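CELL WALL surface anchor family protein (Streptococcus pneumoniae, PDB 2WW8) sits on the pneumococcal pilus as its adhesin and probably helps the bacterium recognise and attach to host cells. Local coordinates at residues Q410-A413 with F414-K417. Sequence-based numbering, arbitrary orientation. Where two conformers were deposited one is given.
Sequences QLNA and FFSK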
ATOM      1  N   GLN A 410      61.075 -10.654 -34.143  1.00 14.63           N
ATOM      2  CA  GLN A 410      60.594  -9.605 -33.272  1.00 14.09           C
ATOM      3  C   GLN A 410      59.365 -10.100 -32.549  1.00 14.71           C
ATOM      4  O   GLN A 410      59.208  -9.876 -31.337  1.00 13.86           O
ATOM      5  CB  GLN A 410      60.279  -8.329 -34.034  1.00 12.70           C
ATOM      6  CG  GLN A 410      61.532  -7.623 -34.514  1.00 12.20           C
ATOM      7  CD  GLN A 410      61.178  -6.256 -35.077  1.00 16.12           C
ATOM      8  OE1 GLN A 410      60.319  -5.565 -34.534  1.00 19.84           O
ATOM      9  NE2 GLN A 410      61.841  -5.842 -36.135  1.00 14.54           N
ATOM     10  N   LEU A 411      58.478 -10.745 -33.299  1.00 12.66           N
ATOM     11  CA  LEU A 411      57.258 -11.157 -32.689  1.00 13.59           C
ATOM     12  C   LEU A 411      57.533 -12.286 -31.704  1.00 13.00           C
ATOM     13  O   LEU A 411      56.888 -12.377 -30.671  1.00 14.20           O
ATOM     14  CB  LEU A 411      56.274 -11.610 -33.764  1.00 14.46           C
ATOM     15  CG  LEU A 411      54.848 -11.985 -33.428  1.00 15.62           C
ATOM     16  CD1 LEU A 411      54.103 -10.775 -32.778  1.00 18.13           C
ATOM     17  CD2 LEU A 411      54.130 -12.428 -34.731  1.00 12.09           C
ATOM     18  N   ASN A 412      58.454 -13.182 -32.017  1.00 12.85           N
ATOM     19  CA  ASN A 412      58.705 -14.272 -31.113  1.00 12.29           C
ATOM     20  C   ASN A 412      59.265 -13.712 -29.798  1.00 14.16           C
ATOM     21  O   ASN A 412      58.983 -14.311 -28.752  1.00 13.71           O
ATOM     22  CB  ASN A 412      59.784 -15.196 -31.655  1.00 11.99           C
ATOM     23  CG  ASN A 412      59.335 -16.087 -32.778  1.00 13.52           C
ATOM     24  OD1 ASN A 412      58.146 -16.213 -33.073  1.00 18.62           O
ATOM     25  ND2 ASN A 412      60.329 -16.720 -33.420  1.00 14.63           N
ATOM     26  N   ALA A 413      60.058 -12.620 -29.859  1.00 11.74           N
ATOM     27  CA  ALA A 413      60.595 -12.001 -28.631  1.00 12.36           C
ATOM     28  C   ALA A 413      59.453 -11.370 -27.812  1.00 11.58           C
ATOM     29  O   ALA A 413      59.410 -11.537 -26.584  1.00 12.73           O
ATOM     30  CB  ALA A 413      61.771 -11.018 -28.898  1.00  9.55           C
ATOM     31  N   PHE A 414      58.500 -10.717 -28.472  1.00 11.92           N
ATOM     32  CA  PHE A 414      57.270 -10.250 -27.810  1.00 11.36           C
ATOM     33  C   PHE A 414      56.508 -11.376 -27.137  1.00 11.39           C
ATOM     34  O   PHE A 414      56.023 -11.161 -26.030  1.00 11.63           O
ATOM     35  CB  PHE A 414      56.263  -9.538 -28.737  1.00 10.25           C
ATOM     36  CG  PHE A 414      56.806  -8.304 -29.396  1.00 14.49           C
ATOM     37  CD1 PHE A 414      57.743  -7.507 -28.766  1.00 12.26           C
ATOM     38  CD2 PHE A 414      56.352  -7.926 -30.642  1.00 13.90           C
ATOM     39  CE1 PHE A 414      58.226  -6.382 -29.399  1.00 19.18           C
ATOM     40  CE2 PHE A 414      56.831  -6.779 -31.284  1.00 16.42           C
ATOM     41  CZ  PHE A 414      57.744  -5.994 -30.661  1.00 14.98           C
ATOM     42  N   PHE A 415      56.351 -12.534 -27.789  1.00 11.14           N
ATOM     43  CA  PHE A 415      55.570 -13.641 -27.184  1.00 11.43           C
ATOM     44  C   PHE A 415      56.335 -14.122 -25.957  1.00 10.49           C
ATOM     45  O   PHE A 415      55.741 -14.503 -24.971  1.00 12.54           O
ATOM     46  CB  PHE A 415      55.394 -14.856 -28.104  1.00 12.27           C
ATOM     47  CG  PHE A 415      54.408 -14.660 -29.219  1.00 11.86           C
ATOM     48  CD1 PHE A 415      53.300 -13.890 -29.070  1.00 19.62           C
ATOM     49  CD2 PHE A 415      54.679 -15.240 -30.457  1.00 23.22           C
ATOM     50  CE1 PHE A 415      52.393 -13.694 -30.100  1.00 20.91           C
ATOM     51  CE2 PHE A 415      53.814 -15.060 -31.522  1.00 24.59           C
ATOM     52  CZ  PHE A 415      52.656 -14.268 -31.327  1.00 21.01           C
ATOM     53  N   SER A 416      57.653 -14.088 -26.038  1.00  9.03           N
ATOM     54  CA  SER A 416      58.499 -14.615 -24.970  0.50  8.85           C
ATOM     55  C   SER A 416      58.385 -13.877 -23.633  1.00  8.02           C
ATOM     56  O   SER A 416      58.626 -14.461 -22.606  1.00 10.41           O
ATOM     57  CB  SER A 416      59.953 -14.654 -25.419  0.50  7.33           C
ATOM     58  OG  SER A 416      60.723 -15.390 -24.480  0.50  8.87           O
ATOM     59  N   LYS A 417      58.032 -12.603 -23.659  1.00  9.73           N
ATOM     60  CA  LYS A 417      57.806 -11.769 -22.467  1.00 10.15           C
ATOM     61  C   LYS A 417      56.454 -11.959 -21.816  1.00 10.39           C
ATOM     62  O   LYS A 417      56.326 -11.528 -20.682  1.00 10.83           O
ATOM     63  CB  LYS A 417      57.964 -10.272 -22.823  1.00 10.09           C
ATOM     64  CG  LYS A 417      59.385  -9.971 -23.351  1.00 14.40           C
ATOM     65  CD  LYS A 417      59.371  -8.645 -24.134  1.00 19.21           C
ATOM     66  CE  LYS A 417      59.060  -7.489 -23.224  1.00 12.99           C
ATOM     67  NZ  LYS A 417      59.326  -6.245 -24.027  1.00 26.26           N
TER
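One face of the F414 ring lies against the carbonyl oxygen of Q410, which sits 3.4 Å above the ring plane and displaced toward the rim. The F415 ring has L411 O over one face, 3.6 Å from F415 CD2, and meets W521 edge-to-face. L411 reaches the far end of this second ring: its branch point approaches from the preceding turn, L411 CG to F415 CE2 3.8 Å, while both methyls stay near F415 CZ. A chi1 of -174° sets L411 CG beside its own carbonyl carbon, and the leucine branch crosses the ring end at a slant. Its CD1 also grazes F414 CD2 at 4.2 Å. All of this is i to i+3 and i+4 packing on the last turns of the short helix 407-416, in what strand order and metal ligands suggest is a von Willebrand A-like domain with a MIDAS-type magnesium site. The same carbonyls that lie over the rings accept backbone hydrogen bonds, F414 N to Q410 O at 3.1 Å and F415 N to L411 O at 2.9 Å. The last of the series, K417 N to A413 O, is weak at 3.4 Å. K417 CG and CD pass A413 O before NZ forms a salt bridge with D428.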